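Local coordinates for 2,3-dihydroxybenzoate-AMP ligase (Bacillus subtilis, PDB 1MDB), which belongs to the ANL superfamily of AMP-binding enzymes and, in this model, holds adenosine monophosphate and 2,3-dihydroxy-benzoic acid in its binding pockets, at residues Y226-P231 against V253-S258; I275-P280 against V302-G307; T325-F330 against V337-L342. One frame throughout, in Å; residues are numbered along the deposited sequence.

Interaction 1 of 3, residues Y226-P231 against V253-S258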
loop_
_atom_site.group_PDB
_atom_site.type_symbol
_atom_site.label_atom_id
_atom_site.label_comp_id
_atom_site.label_asym_id
_atom_site.label_seq_id
_atom_site.Cartn_x
_atom_site.Cartn_y
_atom_site.Cartn_z
ATOM N N TYR A 226 -7.256 -14.950 3.320
ATOM C CA TYR A 226 -6.200 -13.963 3.145
ATOM C C TYR A 226 -5.609 -13.532 4.474
ATOM O O TYR A 226 -6.335 -13.153 5.398
ATOM C CB TYR A 226 -6.766 -12.745 2.411
ATOM C CG TYR A 226 -5.809 -11.581 2.249
ATOM C CD1 TYR A 226 -5.197 -11.315 1.022
ATOM C CD2 TYR A 226 -5.547 -10.717 3.319
ATOM C CE1 TYR A 226 -4.347 -10.205 0.863
ATOM C CE2 TYR A 226 -4.701 -9.617 3.172
ATOM C CZ TYR A 226 -4.108 -9.363 1.946
ATOM O OH TYR A 226 -3.284 -8.265 1.811
ATOM N N LEU A 227 -4.284 -13.603 4.569
ATOM C CA LEU A 227 -3.581 -13.181 5.773
ATOM C C LEU A 227 -3.148 -11.724 5.601
ATOM O O LEU A 227 -2.435 -11.382 4.638
ATOM C CB LEU A 227 -2.327 -14.024 5.990
ATOM C CG LEU A 227 -1.455 -13.585 7.168
ATOM C CD1 LEU A 227 -2.190 -13.885 8.475
ATOM C CD2 LEU A 227 -0.112 -14.320 7.120
ATOM N N ALA A 228 -3.579 -10.865 6.520
ATOM C CA ALA A 228 -3.188 -9.459 6.475
ATOM C C ALA A 228 -1.877 -9.370 7.249
ATOM O O ALA A 228 -1.890 -9.305 8.475
ATOM C CB ALA A 228 -4.247 -8.600 7.137
ATOM N N ALA A 229 -0.753 -9.391 6.534
ATOM C CA ALA A 229 0.570 -9.331 7.156
ATOM C C ALA A 229 1.161 -7.920 7.182
ATOM O O ALA A 229 1.987 -7.599 8.035
ATOM C CB ALA A 229 1.525 -10.269 6.439
ATOM N N LEU A 230 0.755 -7.090 6.230
ATOM C CA LEU A 230 1.229 -5.709 6.160
ATOM C C LEU A 230 0.196 -4.829 6.857
ATOM O O LEU A 230 -0.937 -5.260 7.081
ATOM C CB LEU A 230 1.338 -5.267 4.694
ATOM C CG LEU A 230 2.338 -5.982 3.790
ATOM C CD1 LEU A 230 2.110 -5.573 2.343
ATOM C CD2 LEU A 230 3.741 -5.630 4.225
ATOM N N PRO A 231 0.572 -3.591 7.226
ATOM C CA PRO A 231 -0.389 -2.689 7.889
ATOM C C PRO A 231 -1.532 -2.552 6.881
ATOM O O PRO A 231 -1.374 -1.906 5.841
ATOM C CB PRO A 231 0.411 -1.398 8.049
ATOM C CG PRO A 231 1.831 -1.896 8.221
ATOM C CD PRO A 231 1.915 -2.984 7.158
ATOM N N VAL A 253 -10.647 -13.153 6.248
ATOM C CA VAL A 253 -9.408 -12.448 6.524
ATOM C C VAL A 253 -8.795 -12.877 7.856
ATOM O O VAL A 253 -9.494 -12.966 8.871
ATOM C CB VAL A 253 -9.656 -10.904 6.592
ATOM C CG1 VAL A 253 -8.416 -10.198 7.096
ATOM C CG2 VAL A 253 -10.065 -10.367 5.226
ATOM N N VAL A 254 -7.492 -13.130 7.857
ATOM C CA VAL A 254 -6.795 -13.494 9.084
ATOM C C VAL A 254 -5.858 -12.346 9.404
ATOM O O VAL A 254 -5.077 -11.922 8.550
ATOM C CB VAL A 254 -5.943 -14.763 8.924
ATOM C CG1 VAL A 254 -5.274 -15.085 10.236
ATOM C CG2 VAL A 254 -6.797 -15.916 8.432
ATOM N N LEU A 255 -5.902 -11.858 10.637
ATOM C CA LEU A 255 -5.055 -10.737 11.017
ATOM C C LEU A 255 -3.775 -11.138 11.735
ATOM O O LEU A 255 -3.812 -11.746 12.801
ATOM C CB LEU A 255 -5.855 -9.765 11.888
ATOM C CG LEU A 255 -7.181 -9.321 11.256
ATOM C CD1 LEU A 255 -7.997 -8.519 12.259
ATOM C CD2 LEU A 255 -6.897 -8.503 10.010
ATOM N N SER A 256 -2.638 -10.783 11.148
ATOM C CA SER A 256 -1.358 -11.098 11.752
ATOM C C SER A 256 -0.919 -9.939 12.639
ATOM O O SER A 256 -1.068 -8.767 12.275
ATOM C CB SER A 256 -0.298 -11.352 10.675
ATOM O OG SER A 256 0.942 -11.716 11.266
ATOM N N PRO A 257 -0.386 -10.259 13.827
ATOM C CA PRO A 257 0.111 -9.329 14.846
ATOM C C PRO A 257 1.192 -8.411 14.280
ATOM O O PRO A 257 1.325 -7.250 14.690
ATOM C CB PRO A 257 0.682 -10.261 15.911
ATOM C CG PRO A 257 -0.162 -11.490 15.777
ATOM C CD PRO A 257 -0.269 -11.653 14.291
ATOM N N SER A 258 1.973 -8.956 13.352
ATOM C CA SER A 258 3.047 -8.216 12.705
ATOM C C SER A 258 3.358 -8.904 11.377
ATOM O O SER A 258 2.794 -9.959 11.074
ATOM C CB SER A 258 4.295 -8.199 13.592
ATOM O OG SER A 258 4.962 -9.450 13.566
#

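Interaction 2 of 3, residues I275-P280 against V302-G307. With AMP (adenosine monophosphate), chain D; DBH (2,3-dihydroxy-benzoic acid), chain E.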
loop_
_atom_site.group_PDB
_atom_site.type_symbol
_atom_site.label_atom_id
_atom_site.label_comp_id
_atom_site.label_asym_id
_atom_site.label_seq_id
_atom_site.Cartn_x
_atom_site.Cartn_y
_atom_site.Cartn_z
ATOM N N ILE A 275 -3.592 -17.060 0.535
ATOM C CA ILE A 275 -2.962 -15.903 -0.103
ATOM C C ILE A 275 -2.548 -14.810 0.882
ATOM O O ILE A 275 -3.263 -14.539 1.849
ATOM C CB ILE A 275 -3.913 -15.264 -1.142
ATOM C CG1 ILE A 275 -3.267 -14.009 -1.743
ATOM C CG2 ILE A 275 -5.250 -14.933 -0.480
ATOM C CD1 ILE A 275 -4.147 -13.263 -2.749
ATOM N N THR A 276 -1.387 -14.201 0.636
ATOM C CA THR A 276 -0.902 -13.109 1.471
ATOM C C THR A 276 -0.110 -12.119 0.610
ATOM O O THR A 276 0.251 -12.419 -0.539
ATOM C CB THR A 276 -0.044 -13.626 2.648
ATOM O OG1 THR A 276 0.212 -12.550 3.557
ATOM C CG2 THR A 276 1.271 -14.192 2.163
ATOM N N ALA A 277 0.150 -10.932 1.147
ATOM C CA ALA A 277 0.858 -9.916 0.381
ATOM C C ALA A 277 2.030 -9.322 1.141
ATOM O O ALA A 277 1.902 -8.947 2.311
ATOM C CB ALA A 277 -0.108 -8.814 -0.034
ATOM N N LEU A 278 3.169 -9.240 0.459
ATOM C CA LEU A 278 4.388 -8.698 1.042
ATOM C C LEU A 278 4.946 -7.597 0.140
ATOM O O LEU A 278 4.468 -7.381 -0.982
ATOM C CB LEU A 278 5.460 -9.792 1.170
ATOM C CG LEU A 278 5.043 -11.236 1.506
ATOM C CD1 LEU A 278 6.275 -12.140 1.452
ATOM C CD2 LEU A 278 4.375 -11.303 2.889
ATOM N N VAL A 279 5.948 -6.896 0.661
ATOM C CA VAL A 279 6.664 -5.871 -0.085
ATOM C C VAL A 279 8.038 -6.537 -0.216
ATOM O O VAL A 279 8.354 -7.444 0.558
ATOM C CB VAL A 279 6.768 -4.522 0.697
ATOM C CG1 VAL A 279 5.399 -3.850 0.770
ATOM C CG2 VAL A 279 7.307 -4.758 2.098
ATOM N N PRO A 280 8.867 -6.113 -1.194
ATOM C CA PRO A 280 10.196 -6.697 -1.407
ATOM C C PRO A 280 11.101 -6.978 -0.199
ATOM O O PRO A 280 11.576 -8.101 -0.033
ATOM C CB PRO A 280 10.836 -5.739 -2.423
ATOM C CG PRO A 280 9.665 -5.316 -3.240
ATOM C CD PRO A 280 8.607 -5.043 -2.175
ATOM N N VAL A 302 -1.133 -18.358 -3.486
ATOM C CA VAL A 302 -0.659 -17.133 -4.124
ATOM C C VAL A 302 0.074 -16.230 -3.143
ATOM O O VAL A 302 -0.430 -15.931 -2.061
ATOM C CB VAL A 302 -1.832 -16.320 -4.719
ATOM C CG1 VAL A 302 -1.327 -14.990 -5.269
ATOM C CG2 VAL A 302 -2.519 -17.125 -5.811
ATOM N N LEU A 303 1.268 -15.803 -3.530
ATOM C CA LEU A 303 2.060 -14.912 -2.702
ATOM C C LEU A 303 2.282 -13.624 -3.492
ATOM O O LEU A 303 2.970 -13.624 -4.517
ATOM C CB LEU A 303 3.405 -15.553 -2.352
ATOM C CG LEU A 303 4.289 -14.681 -1.452
ATOM C CD1 LEU A 303 3.614 -14.523 -0.106
ATOM C CD2 LEU A 303 5.664 -15.312 -1.281
ATOM N N GLN A 304 1.680 -12.536 -3.027
ATOM C CA GLN A 304 1.803 -11.245 -3.692
ATOM C C GLN A 304 3.023 -10.479 -3.200
ATOM O O GLN A 304 3.312 -10.460 -2.008
ATOM C CB GLN A 304 0.574 -10.368 -3.426
ATOM C CG GLN A 304 -0.784 -10.949 -3.810
ATOM C CD GLN A 304 -1.898 -9.933 -3.618
ATOM O OE1 GLN A 304 -2.152 -9.470 -2.501
ATOM N NE2 GLN A 304 -2.557 -9.567 -4.707
ATOM N N VAL A 305 3.740 -9.851 -4.129
ATOM C CA VAL A 305 4.884 -9.028 -3.779
ATOM C C VAL A 305 4.778 -7.753 -4.607
ATOM O O VAL A 305 4.715 -7.799 -5.842
ATOM C CB VAL A 305 6.213 -9.736 -4.057
ATOM C CG1 VAL A 305 7.359 -8.890 -3.511
ATOM C CG2 VAL A 305 6.219 -11.106 -3.389
ATOM N N GLY A 306 4.715 -6.615 -3.922
ATOM C CA GLY A 306 4.586 -5.349 -4.614
ATOM C C GLY A 306 4.905 -4.170 -3.717
ATOM O O GLY A 306 5.484 -4.342 -2.651
ATOM N N GLY A 307 4.514 -2.975 -4.147
ATOM C CA GLY A 307 4.798 -1.774 -3.374
ATOM C C GLY A 307 6.101 -1.196 -3.894
ATOM O O GLY A 307 6.326 0.023 -3.883
HETATM P P AMP D . 1.555 3.614 -2.814
HETATM O O1P AMP D . 0.384 4.548 -2.974
HETATM O O2P AMP D . 2.244 3.707 -1.494
HETATM O O3P AMP D . 1.199 2.192 -3.164
HETATM O "O5'" AMP D . 2.751 4.096 -3.848
HETATM C "C5'" AMP D . 2.693 3.847 -5.282
HETATM C "C4'" AMP D . 4.103 3.950 -5.879
HETATM O "O4'" AMP D . 4.833 2.888 -5.295
HETATM C "C3'" AMP D . 4.204 3.687 -7.353
HETATM O "O3'" AMP D . 3.936 4.855 -8.125
HETATM C "C2'" AMP D . 5.626 3.159 -7.495
HETATM O "O2'" AMP D . 6.580 4.234 -7.636
HETATM C "C1'" AMP D . 5.783 2.375 -6.216
HETATM N N9 AMP D . 5.494 0.756 -6.604
HETATM C C8 AMP D . 4.457 0.038 -6.113
HETATM N N7 AMP D . 4.482 -1.220 -6.547
HETATM C C5 AMP D . 5.554 -1.269 -7.318
HETATM C C6 AMP D . 6.014 -2.393 -7.995
HETATM N N6 AMP D . 5.409 -3.579 -7.927
HETATM N N1 AMP D . 7.154 -2.218 -8.743
HETATM C C2 AMP D . 7.808 -1.025 -8.833
HETATM N N3 AMP D . 7.362 0.053 -8.173
HETATM C C4 AMP D . 6.224 -0.048 -7.399
HETATM C C21 DBH E . 1.581 1.092 -3.385
HETATM O O9 DBH E . 2.910 1.079 -3.223
HETATM C C18 DBH E . 0.812 -0.087 -3.858
HETATM C C15 DBH E . 1.482 -1.325 -4.092
HETATM C C12 DBH E . 0.770 -2.448 -4.560
HETATM C C3 DBH E . -0.595 0.015 -4.100
HETATM O O3 DBH E . -1.316 1.206 -3.885
HETATM C C6 DBH E . -1.301 -1.110 -4.570
HETATM C C9 DBH E . -0.632 -2.335 -4.804
HETATM O O6 DBH E . -2.653 -1.015 -4.811
#

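Interaction 3 of 3, residues T325-F330 against V337-L342. With AMP (adenosine monophosphate), chain D; DBH (2,3-dihydroxy-benzoic acid), chain E.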
loop_
_atom_site.group_PDB
_atom_site.type_symbol
_atom_site.label_atom_id
_atom_site.label_comp_id
_atom_site.label_asym_id
_atom_site.label_seq_id
_atom_site.Cartn_x
_atom_site.Cartn_y
_atom_site.Cartn_z
ATOM N N THR A 325 2.201 -19.800 -6.548
ATOM C CA THR A 325 2.307 -18.831 -7.622
ATOM C C THR A 325 2.664 -17.452 -7.079
ATOM O O THR A 325 2.121 -17.004 -6.056
ATOM C CB THR A 325 0.981 -18.679 -8.389
ATOM O OG1 THR A 325 0.578 -19.948 -8.919
ATOM C CG2 THR A 325 1.148 -17.693 -9.526
ATOM N N LEU A 326 3.580 -16.784 -7.767
ATOM C CA LEU A 326 3.972 -15.447 -7.373
ATOM C C LEU A 326 3.106 -14.500 -8.177
ATOM O O LEU A 326 2.735 -14.801 -9.311
ATOM C CB LEU A 326 5.448 -15.192 -7.700
ATOM C CG LEU A 326 5.853 -13.713 -7.783
ATOM C CD1 LEU A 326 5.768 -13.079 -6.385
ATOM C CD2 LEU A 326 7.271 -13.588 -8.369
ATOM N N GLN A 327 2.740 -13.378 -7.579
ATOM C CA GLN A 327 1.966 -12.383 -8.298
ATOM C C GLN A 327 2.587 -11.038 -7.980
ATOM O O GLN A 327 2.598 -10.609 -6.824
ATOM C CB GLN A 327 0.492 -12.364 -7.882
ATOM C CG GLN A 327 -0.328 -11.371 -8.745
ATOM C CD GLN A 327 -1.789 -11.257 -8.336
ATOM O OE1 GLN A 327 -2.103 -10.982 -7.175
ATOM N NE2 GLN A 327 -2.690 -11.456 -9.296
ATOM N N GLN A 328 3.139 -10.384 -8.995
ATOM C CA GLN A 328 3.733 -9.080 -8.778
ATOM C C GLN A 328 2.609 -8.074 -8.851
ATOM O O GLN A 328 1.721 -8.178 -9.692
ATOM C CB GLN A 328 4.807 -8.784 -9.823
ATOM C CG GLN A 328 6.033 -9.678 -9.673
ATOM C CD GLN A 328 7.291 -9.053 -10.229
ATOM O OE1 GLN A 328 8.132 -9.738 -10.807
ATOM N NE2 GLN A 328 7.436 -7.746 -10.049
ATOM N N VAL A 329 2.638 -7.104 -7.948
ATOM C CA VAL A 329 1.596 -6.111 -7.904
ATOM C C VAL A 329 2.187 -4.712 -7.918
ATOM O O VAL A 329 2.943 -4.338 -7.026
ATOM C CB VAL A 329 0.745 -6.298 -6.636
ATOM C CG1 VAL A 329 -0.492 -5.420 -6.705
ATOM C CG2 VAL A 329 0.368 -7.764 -6.485
ATOM N N PHE A 330 1.841 -3.942 -8.941
ATOM C CA PHE A 330 2.344 -2.583 -9.068
ATOM C C PHE A 330 1.151 -1.652 -9.049
ATOM O O PHE A 330 0.471 -1.477 -10.053
ATOM C CB PHE A 330 3.158 -2.447 -10.365
ATOM C CG PHE A 330 3.471 -1.021 -10.755
ATOM C CD1 PHE A 330 3.760 -0.053 -9.791
ATOM C CD2 PHE A 330 3.496 -0.654 -12.098
ATOM C CE1 PHE A 330 4.069 1.263 -10.163
ATOM C CE2 PHE A 330 3.805 0.657 -12.486
ATOM C CZ PHE A 330 4.091 1.617 -11.520
ATOM N N VAL A 337 -3.714 0.001 -10.716
ATOM C CA VAL A 337 -3.146 -1.189 -10.101
ATOM C C VAL A 337 -2.886 -2.213 -11.203
ATOM O O VAL A 337 -3.775 -2.516 -12.005
ATOM C CB VAL A 337 -4.088 -1.809 -9.055
ATOM C CG1 VAL A 337 -3.484 -3.114 -8.534
ATOM C CG2 VAL A 337 -4.302 -0.838 -7.900
ATOM N N ASN A 338 -1.663 -2.733 -11.237
ATOM C CA ASN A 338 -1.250 -3.717 -12.234
ATOM C C ASN A 338 -0.896 -5.051 -11.585
ATOM O O ASN A 338 -0.252 -5.085 -10.528
ATOM C CB ASN A 338 -0.019 -3.209 -12.993
ATOM C CG ASN A 338 -0.238 -1.858 -13.622
ATOM O OD1 ASN A 338 -0.919 -1.736 -14.642
ATOM N ND2 ASN A 338 0.330 -0.820 -13.007
ATOM N N TYR A 339 -1.286 -6.150 -12.227
ATOM C CA TYR A 339 -0.982 -7.479 -11.693
ATOM C C TYR A 339 -0.499 -8.438 -12.772
ATOM O O TYR A 339 -0.923 -8.351 -13.921
ATOM C CB TYR A 339 -2.221 -8.166 -11.091
ATOM C CG TYR A 339 -3.000 -7.458 -10.004
ATOM C CD1 TYR A 339 -3.969 -6.509 -10.319
ATOM C CD2 TYR A 339 -2.838 -7.815 -8.658
ATOM C CE1 TYR A 339 -4.767 -5.939 -9.323
ATOM C CE2 TYR A 339 -3.630 -7.248 -7.658
ATOM C CZ TYR A 339 -4.590 -6.316 -7.997
ATOM O OH TYR A 339 -5.385 -5.769 -7.018
ATOM N N THR A 340 0.386 -9.358 -12.406
ATOM C CA THR A 340 0.775 -10.391 -13.352
ATOM C C THR A 340 -0.430 -11.318 -13.166
ATOM O O THR A 340 -0.966 -11.416 -12.054
ATOM C CB THR A 340 2.062 -11.132 -12.934
ATOM O OG1 THR A 340 1.964 -11.547 -11.567
ATOM C CG2 THR A 340 3.273 -10.235 -13.117
ATOM N N ARG A 341 -0.893 -11.966 -14.230
ATOM C CA ARG A 341 -2.055 -12.840 -14.087
ATOM C C ARG A 341 -1.665 -14.168 -13.463
ATOM O O ARG A 341 -0.556 -14.652 -13.659
ATOM C CB ARG A 341 -2.744 -13.040 -15.438
ATOM C CG ARG A 341 -3.319 -11.745 -16.022
ATOM C CD ARG A 341 -4.279 -11.054 -15.044
ATOM N NE ARG A 341 -4.998 -9.929 -15.643
ATOM C CZ ARG A 341 -4.532 -8.688 -15.741
ATOM N NH1 ARG A 341 -3.325 -8.381 -15.273
ATOM N NH2 ARG A 341 -5.276 -7.749 -16.312
ATOM N N LEU A 342 -2.583 -14.749 -12.698
ATOM C CA LEU A 342 -2.321 -16.004 -12.003
ATOM C C LEU A 342 -2.027 -17.212 -12.902
ATOM O O LEU A 342 -1.430 -18.196 -12.451
ATOM C CB LEU A 342 -3.482 -16.309 -11.047
ATOM C CG LEU A 342 -3.721 -15.227 -9.982
ATOM C CD1 LEU A 342 -4.948 -15.571 -9.136
ATOM C CD2 LEU A 342 -2.486 -15.093 -9.097
HETATM P P AMP D . 1.555 3.614 -2.814
HETATM O O1P AMP D . 0.384 4.548 -2.974
HETATM O O2P AMP D . 2.244 3.707 -1.494
HETATM O O3P AMP D . 1.199 2.192 -3.164
HETATM O "O5'" AMP D . 2.751 4.096 -3.848
HETATM C "C5'" AMP D . 2.693 3.847 -5.282
HETATM C "C4'" AMP D . 4.103 3.950 -5.879
HETATM O "O4'" AMP D . 4.833 2.888 -5.295
HETATM C "C3'" AMP D . 4.204 3.687 -7.353
HETATM O "O3'" AMP D . 3.936 4.855 -8.125
HETATM C "C2'" AMP D . 5.626 3.159 -7.495
HETATM O "O2'" AMP D . 6.580 4.234 -7.636
HETATM C "C1'" AMP D . 5.783 2.375 -6.216
HETATM N N9 AMP D . 5.494 0.756 -6.604
HETATM C C8 AMP D . 4.457 0.038 -6.113
HETATM N N7 AMP D . 4.482 -1.220 -6.547
HETATM C C5 AMP D . 5.554 -1.269 -7.318
HETATM C C6 AMP D . 6.014 -2.393 -7.995
HETATM N N6 AMP D . 5.409 -3.579 -7.927
HETATM N N1 AMP D . 7.154 -2.218 -8.743
HETATM C C2 AMP D . 7.808 -1.025 -8.833
HETATM N N3 AMP D . 7.362 0.053 -8.173
HETATM C C4 AMP D . 6.224 -0.048 -7.399
HETATM C C21 DBH E . 1.581 1.092 -3.385
HETATM O O9 DBH E . 2.910 1.079 -3.223
HETATM C C18 DBH E . 0.812 -0.087 -3.858
HETATM C C15 DBH E . 1.482 -1.325 -4.092
HETATM C C12 DBH E . 0.770 -2.448 -4.560
HETATM C C3 DBH E . -0.595 0.015 -4.100
HETATM O O3 DBH E . -1.316 1.206 -3.885
HETATM C C6 DBH E . -1.301 -1.110 -4.570
HETATM C C9 DBH E . -0.632 -2.335 -4.804
HETATM O O6 DBH E . -2.653 -1.015 -4.811
HETATM O O HOH W 1 0.985 -13.952 -10.981
#

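Interaction 1 of 3, residues Y226-P231 against V253-S258
Tyr226, Leu227 and Ala228 pair with Val253, Val254 and Leu255 as neighbouring parallel strands of the large mixed sheet. The chain between them passes through helices 235-239 and 242-248, a beta-alpha-beta crossover. The paired part is tight. Val254 bonds to the neighbouring strand through both its N-H and its C=O: its N reaches Tyr226 O at 2.7 Å, while its own carbonyl oxygen takes the N-H of Ala228, also at 2.7 Å. The next bond, Ser256 N to Ala228 O, stretches to 3.1 Å as the strands give way to loop. On one face of the sheet, Leu227 has CG anti to the backbone N (chi1 175°), and this together with the turn at chi2 brings CD1 to Val254 CG1 at 3.7 Å and to Ser256 CB at 3.9 Å. Ala264 and Ile268 of helix 261-271 pack on this leucine from outside. On the other face Ala228 CB meets Leu255 CD2 at 3.9 Å, and helix 242-248 lies over Tyr226, Ala228 and Val253 with Val243 and Val246.

Beyond Ser256 the two chains part and the contact loosens toward solvent. Ala229 still touches the far side, its CA resting 4.1 Å from Ser256 CB, and the next residue along, Leu230, has its carbonyl oxygen bonded to Asn84 ND2. Pro257 is exposed and Ser258 partly so. Polar groups tie the loop here: Ser258 OG bonds to Asp263, in the first turn of helix 261-271. Ser256 closes the turn from within, its OG giving a hydrogen bond to Ser258 O at 2.6 Å, in the plane of that carbonyl.

Interaction 2 of 3, residues I275-P280 against V302-G307
Ile275 to Leu278 and Val302 to Gly306 run parallel, their axes 4.6 Å apart at closest and inclined by 17°. The backbone bonds between them start weak, with Thr276 N to Val302 O at 3.3 Å. They firm up further along, where Leu278 N lies 2.8 Å from Gln304 O. Leu278 O then accepts both Gly306 N and the hydroxyl of Tyr236. On one face Ile275 CG1 lies 4.0 Å from Val302 CB, the two side chains side by side. Next along, the extended Gln304 chain turns its amide (chi3 -62°), bringing OE1 to 3.3 Å from Ala277 CB, while NE2 donates to Gln327 OE1 and Ser240 O, so this buried amide is held by the adjoining strand and a loop. The opposite face is mostly apolar: Leu278 CD1 packs on Leu303 CD1 at 3.9 Å, and the one hydroxyl there, Thr276 OG1, is bonded to Leu227 O. At the C-terminal end of 302-306, Gly306 and Gly307 border the ligands. Gly307 CA lies 3.4 Å from C15 of 2,3-dihydroxy-benzoic acid, and Gly307 O accepts Lys519 NZ. The two strands and helix 280-292, which begins just after the N-cap residue Val279, form a beta-alpha-beta unit; that helix covers the Thr276 and Leu278 face through Trp286, and strands 225-228 and 325-331 flank the pair.

Interaction 3 of 3, residues T325-F330 against V337-L342
Phe330 O is gripped twice by Asn338, through the backbone N-H at 2.7 Å and the side-chain ND2 at 3.0 Å, the two donors arriving from opposite faces of the carbonyl plane. Neither bond is straight: the angle at the hydrogen is 151° for N and 136° for ND2. The side chains of Phe330 and Asn338 lie alongside each other, ring and amide planes 32° apart, with Phe330 CD2 3.3 Å from Asn338 ND2.

This is the loop end of the beta hairpin formed by strands 325-331 and 337-339, at whose hydrogen-bonded pair Phe330 N also donates to Asn338 O. Two residues further, the regular pattern changes. Thr340 N still reaches Gln328 O, but the return bond from Gln328 N goes to the hydroxyl OG1 of Thr340, at 3.1 Å, instead of to its carbonyl. Thr340 O is taken by Gln327 NE2 at 3.3 Å, almost in the plane of that amide; the extended Gln327 side chain, CG anti to the backbone N, spans the gap, its OE1 held by Gln304. A water bridges Thr340 OG1 and Leu326 O.

On the opposite face of the sheet Val329 CG1 packs on Tyr339 CE2 at 3.8 Å, and the tyrosine hydroxyl is bonded to Ser214. The same Val329 methyl lies 3.6 Å from C9 of 2,3-dihydroxy-benzoic acid, and Val337 CG2 approaches its O6. Val329 O accepts N6 of adenosine monophosphate at 2.7 Å, while Phe330 CD1 comes against C5 of the base, the ring meeting it obliquely. The two N-H groups of Asn338 would be expected to polarise the Phe330 carbonyl and fix the Asn338 amide against the strand, while Val329 O, the neighbouring carbonyl, serves the base.

Overall arrangement
All three contacts belong to one mixed sheet and are largely buried, in the order 253-258, 226-231, 275-280, 302-307, 325-330, 337-342 across it. Interactions 1 and 2 are parallel pairings joined through adjacent strands 225-228 and 275-278, their centres about 12 Å apart, and rest mainly on backbone bonds and aliphatic packing under helices. Interaction 3 is the antiparallel hairpin beyond them, richer in side-chain amide and hydroxyl bonds, and meets interaction 2 through strands 302-306 and 325-331. Interactions 2 and 3 both touch the two ligands; interaction 1 ends in a partly exposed loop, and the side chain of Tyr226 is about 9 Å from 2,3-dihydroxy-benzoic acid.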